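Local coordinates for hypoxanthine-guanine phosphoribosyltransferase (Leishmania tarentolae, PDB 1PZM) that transfers the 5-phosphoribosyl group of 5-phosphoribosyl 1-diphosphate onto hypoxanthine or guanine, making IMP or GMP for purine salvage, at the guanosine-5'-monophosphate site and the interface of chains A and B. Numbering follows the deposited sequence. Chains: chain A/B, hypoxanthine-guanine phosphoribosyltransferase.

Contact 1: the guanosine-5'-monophosphate site. Residues chain A 126-133, 157, 177-179, 184-185. With 5GP (guanosine-5'-monophosphate), chain C.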
# COMPACT_ATOMS: atom_id res chain seq x y z
N ASP A 126 3.66 0.83 10.86
CA ASP A 126 3.56 -0.61 11.09
C ASP A 126 4.00 -1.01 12.50
O ASP A 126 3.29 -1.76 13.20
CB ASP A 126 4.36 -1.39 10.05
CG ASP A 126 5.73 -0.84 9.83
OD1 ASP A 126 6.15 0.13 10.48
OD2 ASP A 126 6.51 -1.34 9.00
N ILE A 127 5.13 -0.51 12.94
CA ILE A 127 5.71 -0.93 14.22
C ILE A 127 6.54 0.19 14.78
O ILE A 127 7.26 0.88 14.06
CB ILE A 127 6.48 -2.31 14.07
CG1 ILE A 127 6.96 -2.81 15.45
CG2 ILE A 127 7.65 -2.25 13.04
CD1 ILE A 127 7.06 -4.34 15.50
N VAL A 128 6.40 0.41 16.08
CA VAL A 128 7.17 1.41 16.79
C VAL A 128 7.99 0.75 17.88
O VAL A 128 7.45 0.05 18.75
CB VAL A 128 6.31 2.56 17.34
CG1 VAL A 128 7.16 3.58 18.10
CG2 VAL A 128 5.57 3.29 16.19
N ASP A 129 9.30 1.01 17.88
CA ASP A 129 10.17 0.37 18.83
C ASP A 129 10.79 1.46 19.75
O ASP A 129 10.20 1.77 20.80
CB ASP A 129 11.17 -0.50 18.03
CG ASP A 129 12.14 -1.26 18.91
OD1 ASP A 129 11.87 -1.47 20.12
OD2 ASP A 129 13.21 -1.71 18.45
N SER A 130 11.90 2.11 19.36
CA SER A 130 12.45 3.17 20.22
C SER A 130 11.58 4.42 20.14
O SER A 130 11.66 5.27 21.03
CB SER A 130 13.88 3.56 19.77
OG SER A 130 13.80 4.18 18.46
N ALA A 131 10.82 4.55 19.06
CA ALA A 131 10.00 5.74 18.78
C ALA A 131 10.82 6.97 18.29
O ALA A 131 10.26 8.05 18.08
CB ALA A 131 9.11 6.13 20.04
N ILE A 132 12.12 6.81 18.07
CA ILE A 132 12.88 7.94 17.54
C ILE A 132 12.31 8.35 16.18
O ILE A 132 12.08 9.53 15.91
CB ILE A 132 14.40 7.61 17.55
CG1 ILE A 132 14.87 7.54 19.01
CG2 ILE A 132 15.27 8.65 16.72
CD1 ILE A 132 16.19 6.90 19.21
N THR A 133 12.01 7.37 15.34
CA THR A 133 11.48 7.65 14.01
C THR A 133 10.14 8.41 14.05
O THR A 133 9.95 9.44 13.40
CB THR A 133 11.26 6.29 13.29
OG1 THR A 133 12.53 5.61 13.20
CG2 THR A 133 10.78 6.48 11.85
N LYS A 157 5.88 -1.69 20.46
CA LYS A 157 6.82 -2.32 21.39
C LYS A 157 7.28 -1.32 22.45
O LYS A 157 8.45 -0.84 22.41
CB LYS A 157 8.04 -2.96 20.63
CG LYS A 157 7.61 -4.01 19.56
CD LYS A 157 8.81 -4.83 18.94
CE LYS A 157 9.66 -3.98 18.14
NZ LYS A 157 10.57 -4.72 17.10
N ALA A 177 10.77 -8.16 19.97
CA ALA A 177 11.07 -9.28 19.15
C ALA A 177 11.16 -8.73 17.74
O ALA A 177 10.52 -7.73 17.40
CB ALA A 177 9.95 -10.32 19.26
N PHE A 178 11.94 -9.35 16.90
CA PHE A 178 11.96 -8.80 15.56
C PHE A 178 10.87 -9.46 14.71
O PHE A 178 10.87 -10.67 14.54
CB PHE A 178 13.33 -8.94 14.95
CG PHE A 178 13.47 -8.21 13.66
CD1 PHE A 178 13.07 -8.80 12.47
CD2 PHE A 178 13.97 -6.93 13.63
CE1 PHE A 178 13.22 -8.12 11.26
CE2 PHE A 178 14.12 -6.25 12.45
CZ PHE A 178 13.74 -6.85 11.25
N VAL A 179 9.91 -8.69 14.21
CA VAL A 179 8.89 -9.32 13.40
C VAL A 179 9.00 -9.04 11.90
O VAL A 179 9.63 -8.04 11.51
CB VAL A 179 7.48 -9.02 13.90
CG1 VAL A 179 7.34 -9.32 15.49
CG2 VAL A 179 7.05 -7.62 13.49
N MET A 184 6.09 -5.88 6.82
CA MET A 184 7.38 -5.63 7.54
C MET A 184 8.41 -6.62 7.03
O MET A 184 8.07 -7.80 6.79
CB MET A 184 7.18 -5.82 9.06
CG MET A 184 6.25 -4.70 9.62
SD MET A 184 5.46 -4.95 11.25
CE MET A 184 4.07 -6.07 10.67
N ASP A 185 9.65 -6.20 6.91
CA ASP A 185 10.62 -6.98 6.15
C ASP A 185 11.77 -7.49 7.01
O ASP A 185 11.97 -7.00 8.16
CB ASP A 185 11.25 -6.11 5.08
CG ASP A 185 12.21 -5.06 5.66
OD1 ASP A 185 11.81 -4.33 6.58
OD2 ASP A 185 13.36 -4.91 5.24
P 5GP C . 12.19 3.00 15.95
O1P 5GP C . 10.89 3.02 16.68
O2P 5GP C . 13.33 2.60 16.81
O3P 5GP C . 12.42 4.41 15.55
O5' 5GP C . 12.05 2.05 14.66
C5' 5GP C . 13.07 1.92 13.67
C4' 5GP C . 12.56 1.26 12.36
O4' 5GP C . 12.51 -0.17 12.41
C3' 5GP C . 11.16 1.69 11.92
O3' 5GP C . 11.08 1.85 10.50
C2' 5GP C . 10.32 0.51 12.37
O2' 5GP C . 9.11 0.47 11.66
C1' 5GP C . 11.23 -0.71 12.17
N9 5GP C . 10.98 -1.80 13.16
C8 5GP C . 11.20 -1.82 14.55
N7 5GP C . 10.93 -3.11 15.04
C5 5GP C . 10.82 -3.89 13.91
C6 5GP C . 10.54 -5.25 13.74
O6 5GP C . 10.31 -6.00 14.74
N1 5GP C . 10.47 -5.78 12.45
C2 5GP C . 10.71 -4.96 11.35
N2 5GP C . 10.69 -5.44 10.11
N3 5GP C . 10.96 -3.63 11.52
C4 5GP C . 11.02 -3.11 12.80
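GMP (5GP), the product of guanine salvage, is gripped first by its 5'-phosphate, held in the PRPP-binding loop typical of type I phosphoribosyltransferases. 5GP O1P takes two backbone N-H groups, from A:Asp129 N at 2.8 Å and from A:Ala131 N, while A:Ser130 N bonds to O2P. A:Thr133 closes on O3P with its backbone N and also its hydroxyl, OG1 lying 2.6 Å from 5GP O3P. The ribose 2'-hydroxyl O2' donates to A:Ile127 O from above the carbonyl plane. At the other end, A:Lys157 bends at chi3 (-68°) so that its side-chain amine NZ straddles the purine edge, 2.6 Å from 5GP N7 and 2.7 Å from 5GP O6; the carbonyl of A:Ala177 receives the same NZ and steadies it. A:Val179 then reads the base through its backbone: its N meets 5GP O6 at 2.8 Å, and its O takes 5GP N1 on an in-plane lone pair at 2.6 Å. The 6-oxo group and N1-H, common to guanine and hypoxanthine, are both recognised. The purine is sandwiched. The A:Phe178 ring, CG anti to the backbone N (chi1 -171°), stacks at 13° to the six-membered ring, while A:Ile127 presses CG2 onto the opposite face. Beside C8 lies CB of A:Asp129, the family's likely general base. The partly occupied ligand bridges the phosphate loop, between strand 127-128 and the start of helix 132-142, and the base-binding segment entering strand 179-180.

Contact 2: the interface of chains A and B. Residues chain A 30, 34, 70, 73-74, 77, 182; chain B 30, 34, 70, 73-74, 77, 182.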
# COMPACT_ATOMS: atom_id res chain seq x y z
N GLN A 30 -3.29 -13.07 10.21
CA GLN A 30 -4.05 -12.15 9.37
C GLN A 30 -5.49 -11.83 9.92
O GLN A 30 -5.90 -10.63 10.05
CB GLN A 30 -4.14 -12.75 7.94
CG GLN A 30 -5.19 -12.13 7.01
CD GLN A 30 -5.10 -12.69 5.60
OE1 GLN A 30 -4.27 -12.19 4.78
NE2 GLN A 30 -5.95 -13.74 5.28
N TRP A 34 -6.89 -8.31 11.28
CA TRP A 34 -8.11 -7.73 10.81
C TRP A 34 -9.19 -7.46 11.88
O TRP A 34 -9.76 -6.37 11.88
CB TRP A 34 -8.72 -8.59 9.72
CG TRP A 34 -7.93 -8.54 8.41
CD1 TRP A 34 -7.01 -7.57 7.96
CD2 TRP A 34 -8.11 -9.45 7.32
NE1 TRP A 34 -6.57 -7.88 6.67
CE2 TRP A 34 -7.25 -9.03 6.25
CE3 TRP A 34 -8.88 -10.62 7.15
CZ2 TRP A 34 -7.17 -9.75 5.03
CZ3 TRP A 34 -8.79 -11.33 5.91
CH2 TRP A 34 -7.92 -10.89 4.90
N ILE A 70 0.79 -2.19 3.72
CA ILE A 70 -0.33 -3.14 3.85
C ILE A 70 -1.38 -2.76 4.91
O ILE A 70 -2.58 -2.78 4.64
CB ILE A 70 0.17 -4.59 3.98
CG1 ILE A 70 0.81 -4.97 2.60
CG2 ILE A 70 -1.03 -5.56 4.36
CD1 ILE A 70 1.61 -6.23 2.53
N ALA A 73 -3.54 0.01 3.56
CA ALA A 73 -4.54 -0.48 2.60
C ALA A 73 -5.72 -1.08 3.33
O ALA A 73 -6.87 -0.90 2.90
CB ALA A 73 -3.93 -1.52 1.70
N ASP A 74 -5.44 -1.85 4.38
CA ASP A 74 -6.51 -2.58 5.09
C ASP A 74 -7.25 -1.62 6.07
O ASP A 74 -8.45 -1.57 6.12
CB ASP A 74 -5.88 -3.74 5.89
CG ASP A 74 -5.43 -4.90 4.99
OD1 ASP A 74 -5.56 -4.81 3.71
OD2 ASP A 74 -4.93 -5.96 5.49
N ARG A 77 -9.80 0.54 4.31
CA ARG A 77 -11.06 -0.17 4.06
C ARG A 77 -11.95 -0.42 5.30
O ARG A 77 -13.15 -0.29 5.23
CB ARG A 77 -10.80 -1.45 3.28
CG ARG A 77 -10.30 -1.17 1.83
CD ARG A 77 -9.85 -2.40 1.13
NE ARG A 77 -8.51 -2.86 1.52
CZ ARG A 77 -7.92 -3.85 0.83
NH1 ARG A 77 -8.55 -4.40 -0.28
NH2 ARG A 77 -6.72 -4.29 1.18
N TYR A 182 3.14 -9.02 6.73
CA TYR A 182 2.15 -7.93 6.83
C TYR A 182 2.80 -6.51 6.57
O TYR A 182 2.50 -5.48 7.24
CB TYR A 182 1.34 -8.05 8.13
CG TYR A 182 0.01 -7.32 8.06
CD1 TYR A 182 -1.10 -7.91 7.44
CD2 TYR A 182 -0.12 -6.03 8.58
CE1 TYR A 182 -2.29 -7.22 7.30
CE2 TYR A 182 -1.31 -5.32 8.47
CZ TYR A 182 -2.40 -5.94 7.84
OH TYR A 182 -3.61 -5.28 7.74
N GLN B 30 -15.21 -6.09 -4.34
CA GLN B 30 -13.99 -6.57 -3.72
C GLN B 30 -13.75 -8.08 -3.95
O GLN B 30 -12.63 -8.48 -4.30
CB GLN B 30 -14.00 -6.19 -2.19
CG GLN B 30 -13.21 -7.03 -1.21
CD GLN B 30 -13.41 -6.51 0.21
OE1 GLN B 30 -12.85 -5.49 0.56
NE2 GLN B 30 -14.26 -7.18 1.01
N TRP B 34 -10.64 -9.81 -5.94
CA TRP B 34 -9.81 -10.83 -5.27
C TRP B 34 -9.72 -12.15 -6.04
O TRP B 34 -8.63 -12.63 -6.33
CB TRP B 34 -10.28 -11.10 -3.82
CG TRP B 34 -9.93 -9.99 -2.82
CD1 TRP B 34 -9.02 -8.95 -2.97
CD2 TRP B 34 -10.53 -9.82 -1.52
NE1 TRP B 34 -9.03 -8.16 -1.83
CE2 TRP B 34 -9.93 -8.68 -0.93
CE3 TRP B 34 -11.55 -10.53 -0.81
CZ2 TRP B 34 -10.29 -8.21 0.34
CZ3 TRP B 34 -11.93 -10.06 0.48
CH2 TRP B 34 -11.27 -8.92 1.05
N ILE B 70 -3.48 -0.23 -3.03
CA ILE B 70 -4.28 -1.29 -2.44
C ILE B 70 -4.15 -2.58 -3.26
O ILE B 70 -4.03 -3.70 -2.72
CB ILE B 70 -5.74 -0.85 -2.24
CG1 ILE B 70 -5.81 0.16 -1.10
CG2 ILE B 70 -6.69 -2.10 -2.01
CD1 ILE B 70 -7.18 0.71 -0.83
N ALA B 73 -0.92 -4.15 -2.28
CA ALA B 73 -0.98 -4.82 -0.97
C ALA B 73 -1.68 -6.18 -1.15
O ALA B 73 -1.28 -7.17 -0.52
CB ALA B 73 -1.75 -3.96 0.08
N ASP B 74 -2.71 -6.22 -2.01
CA ASP B 74 -3.49 -7.45 -2.11
C ASP B 74 -2.77 -8.46 -2.99
O ASP B 74 -2.65 -9.63 -2.64
CB ASP B 74 -4.91 -7.19 -2.68
CG ASP B 74 -5.83 -6.49 -1.65
OD1 ASP B 74 -5.39 -6.25 -0.48
OD2 ASP B 74 -6.99 -6.13 -1.93
N ARG B 77 0.04 -10.39 -1.45
CA ARG B 77 -0.38 -11.49 -0.58
C ARG B 77 -0.87 -12.68 -1.39
O ARG B 77 -0.73 -13.80 -0.93
CB ARG B 77 -1.45 -11.02 0.42
CG ARG B 77 -0.81 -10.13 1.51
CD ARG B 77 -1.75 -9.52 2.54
NE ARG B 77 -2.47 -8.39 1.94
CZ ARG B 77 -3.30 -7.61 2.62
NH1 ARG B 77 -3.48 -7.83 3.93
NH2 ARG B 77 -3.93 -6.61 2.00
N TYR B 182 -11.09 1.10 -4.35
CA TYR B 182 -9.99 0.13 -4.40
C TYR B 182 -8.64 0.84 -4.73
O TYR B 182 -7.89 0.40 -5.59
CB TYR B 182 -10.35 -1.02 -5.38
CG TYR B 182 -9.52 -2.24 -5.16
CD1 TYR B 182 -9.77 -3.07 -4.02
CD2 TYR B 182 -8.44 -2.52 -6.01
CE1 TYR B 182 -9.01 -4.19 -3.77
CE2 TYR B 182 -7.61 -3.64 -5.77
CZ TYR B 182 -7.92 -4.48 -4.66
OH TYR B 182 -7.09 -5.56 -4.37
O HOH W 1 -2.77 -10.23 5.52
O HOH W 2 -11.24 -4.16 -1.32
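B:Arg77 and A:Asp74 meet tip to tip with guanidinium and carboxylate only 22° apart, and the two-fold repeats the pair as A:Arg77 with B:Asp74. Each arginine grips end-on: B:Arg77 NH1 reaches A:Asp74 OD2 at 2.8 Å and NH2 reaches OD1 at 3.0 Å, both on syn lone pairs. The bend at chi3 (-77°) turns the group into this position, and NE bonds back to the carbonyl of B:Ala73 in its own helix. Helices 69-81 of the two chains thus exchange side chains, each arginine also salt-bridged through NH2 to the aspartate of its own chain. The OD1 atoms of A:Asp74 and B:Asp74 come within 4.4 Å of each other, a repulsion that the shared guanidinium groups probably offset. On A:Asp74, OD2 accepts two further bonds from above the carboxylate plane, from the indole NE1 of A:Trp34 and the phenol OH of A:Tyr182, which should fix the carboxylate's rotation and favour its ionised form. A:Ile70 CG2 sits over the rim of one face of the B:Arg77 guanidinium, 3.4 Å from NH1, and the same methyl sits over the rim of one face of the A:Tyr182 ring. The A:Tyr182 and B:Arg77 planes stand 74° apart. This polar cluster, with A:Ala73 CB touching B:Ala73 CB on the axis, plausibly helps hold a dimer together. At the guanidinium edge, a water joins B:Arg77 NH1 to the amide oxygen OE1 of A:Gln30, which it meets at 2.6 Å.

Contact 3: the interface of chains A and B. Residues chain A 187-192; chain B 55, 84-88.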
# COMPACT_ATOMS: atom_id res chain seq x y z
N ALA A 187 15.67 -7.54 5.72
CA ALA A 187 16.50 -7.24 4.51
C ALA A 187 15.66 -7.13 3.18
O ALA A 187 16.01 -7.71 2.17
CB ALA A 187 17.62 -8.28 4.36
N GLU A 188 14.49 -6.47 3.26
CA GLU A 188 13.58 -6.19 2.14
C GLU A 188 12.65 -7.36 1.80
O GLU A 188 11.70 -7.16 0.99
CB GLU A 188 14.32 -5.67 0.86
CG GLU A 188 15.06 -4.33 1.08
CD GLU A 188 14.13 -3.20 1.53
OE1 GLU A 188 12.91 -3.21 1.25
OE2 GLU A 188 14.59 -2.26 2.20
N SER A 189 12.93 -8.54 2.36
CA SER A 189 12.11 -9.75 2.08
C SER A 189 10.99 -9.90 3.10
O SER A 189 11.03 -9.26 4.16
CB SER A 189 12.98 -11.03 2.06
OG SER A 189 13.91 -10.99 1.01
N TYR A 190 9.98 -10.72 2.77
CA TYR A 190 8.94 -11.16 3.71
C TYR A 190 7.82 -10.18 3.96
O TYR A 190 6.91 -10.49 4.70
CB TYR A 190 9.54 -11.64 5.05
CG TYR A 190 10.71 -12.56 4.84
CD1 TYR A 190 10.66 -13.57 3.88
CD2 TYR A 190 11.89 -12.41 5.58
CE1 TYR A 190 11.76 -14.42 3.66
CE2 TYR A 190 13.01 -13.27 5.37
CZ TYR A 190 12.91 -14.27 4.42
OH TYR A 190 13.95 -15.12 4.15
N ARG A 191 7.85 -9.01 3.33
CA ARG A 191 6.72 -8.06 3.46
C ARG A 191 5.40 -8.64 3.00
O ARG A 191 4.36 -8.19 3.46
CB ARG A 191 6.93 -6.84 2.55
CG ARG A 191 8.15 -5.96 2.96
CD ARG A 191 8.14 -4.63 2.23
NE ARG A 191 9.41 -3.95 2.39
CZ ARG A 191 9.78 -3.25 3.46
NH1 ARG A 191 8.97 -3.09 4.52
NH2 ARG A 191 10.97 -2.67 3.49
N GLU A 192 5.46 -9.54 2.02
CA GLU A 192 4.23 -10.14 1.44
C GLU A 192 3.49 -11.19 2.28
O GLU A 192 2.32 -11.62 1.97
CB GLU A 192 4.58 -10.68 0.02
CG GLU A 192 5.34 -11.98 -0.03
CD GLU A 192 6.86 -11.89 0.16
OE1 GLU A 192 7.32 -10.92 0.79
OE2 GLU A 192 7.59 -12.82 -0.28
N ALA B 55 14.43 -15.51 -2.27
CA ALA B 55 14.44 -14.25 -1.48
C ALA B 55 15.50 -13.28 -1.96
O ALA B 55 15.26 -12.08 -2.04
CB ALA B 55 14.58 -14.54 0.07
N VAL B 84 5.59 -17.18 -4.46
CA VAL B 84 6.46 -16.29 -5.24
C VAL B 84 7.12 -15.30 -4.25
O VAL B 84 6.42 -14.48 -3.66
CB VAL B 84 5.69 -15.52 -6.33
CG1 VAL B 84 6.66 -14.57 -7.06
CG2 VAL B 84 5.05 -16.48 -7.33
N PRO B 85 8.44 -15.36 -4.06
CA PRO B 85 9.11 -14.40 -3.16
C PRO B 85 9.11 -12.99 -3.79
O PRO B 85 9.34 -12.84 -5.03
CB PRO B 85 10.54 -14.97 -3.04
CG PRO B 85 10.74 -15.84 -4.31
CD PRO B 85 9.39 -16.25 -4.78
N VAL B 86 8.78 -11.97 -3.00
CA VAL B 86 8.77 -10.61 -3.57
C VAL B 86 9.53 -9.59 -2.77
O VAL B 86 9.81 -9.79 -1.57
CB VAL B 86 7.32 -10.04 -3.87
CG1 VAL B 86 6.35 -11.11 -4.45
CG2 VAL B 86 6.72 -9.40 -2.72
N LYS B 87 9.88 -8.49 -3.42
CA LYS B 87 10.35 -7.32 -2.71
C LYS B 87 9.52 -6.20 -3.28
O LYS B 87 8.98 -6.35 -4.38
CB LYS B 87 11.87 -7.09 -2.93
CG LYS B 87 12.76 -8.06 -2.09
CD LYS B 87 14.29 -7.78 -2.13
CE LYS B 87 15.05 -8.84 -1.28
NZ LYS B 87 16.56 -8.65 -1.34
N VAL B 88 9.38 -5.11 -2.53
CA VAL B 88 8.52 -4.01 -2.93
C VAL B 88 9.23 -2.66 -3.00
O VAL B 88 10.03 -2.31 -2.10
CB VAL B 88 7.30 -3.87 -1.96
CG1 VAL B 88 6.28 -2.89 -2.54
CG2 VAL B 88 6.59 -5.29 -1.73
O HOH W 3 9.15 -8.22 0.65
O HOH W 4 10.85 -4.95 -0.10
O HOH W 5 6.47 -15.16 -0.86
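A:Glu192 lies alongside B:Val86, the two side chains running in opposite directions, where a loop of one type I phosphoribosyltransferase subunit meets strand 86-91 of the other. The carboxylate oxygen OE2 accepts from B:Val86 N at 3.1 Å, a fairly straight bond (162° at H) that arrives from well above the carboxylate plane. Turned up between backbone N and carbonyl carbon (chi1 76°) and folded again at chi2 (-82°), the glutamate also rests its CB against the CG2 methyl of B:Val86, 3.7 Å away. B:Lys87 instead runs out extended beyond CG and passes its aliphatic stem over the loop: CD packs 3.7 Å from A:Glu188 CB, and CE comes 3.3 Å from the hydroxyl OG of A:Ser189. Waters bridge further polar groups. One links the carbonyl O of A:Glu188 and the backbone N of A:Arg191 to the carbonyl O of B:Val86. The oxygen of a second lies 2.8 Å from B:Val88 N, in an almost perfectly straight bond, and ties it to A:Glu188 O and OE1 and to A:Arg191 NE. A third connects A:Glu192 OE2 with B:Val84 O. Behind this layer A:Arg191 braces the loop, its NH2 forming a salt bridge to A:Glu188 OE1 at 3.0 Å, with the carboxylate oxygen in the guanidinium plane. Further out, A:Ser189 CB sits over the centre of the A:Tyr190 ring, whose OH points toward B:Ala55.

One stretch of chain A threads all three places: residues 177-179 and 184-185 line contact 1, A:Tyr182 between them serves contact 2, and 187-192 form chain A's share of contact 3. The C-alpha centres of contacts 1 and 2 are about 21 Å apart, those of 1 and 3 about 18 Å, and those of 2 and 3 about 16 Å. In chain B, helix 69-81 of contact 2 leads on to residues 84-88 of contact 3. The partner subunit therefore holds the segment that continues from the base-binding wall, so pairing may help shape the nucleotide site, although the structure alone does not show communication between them.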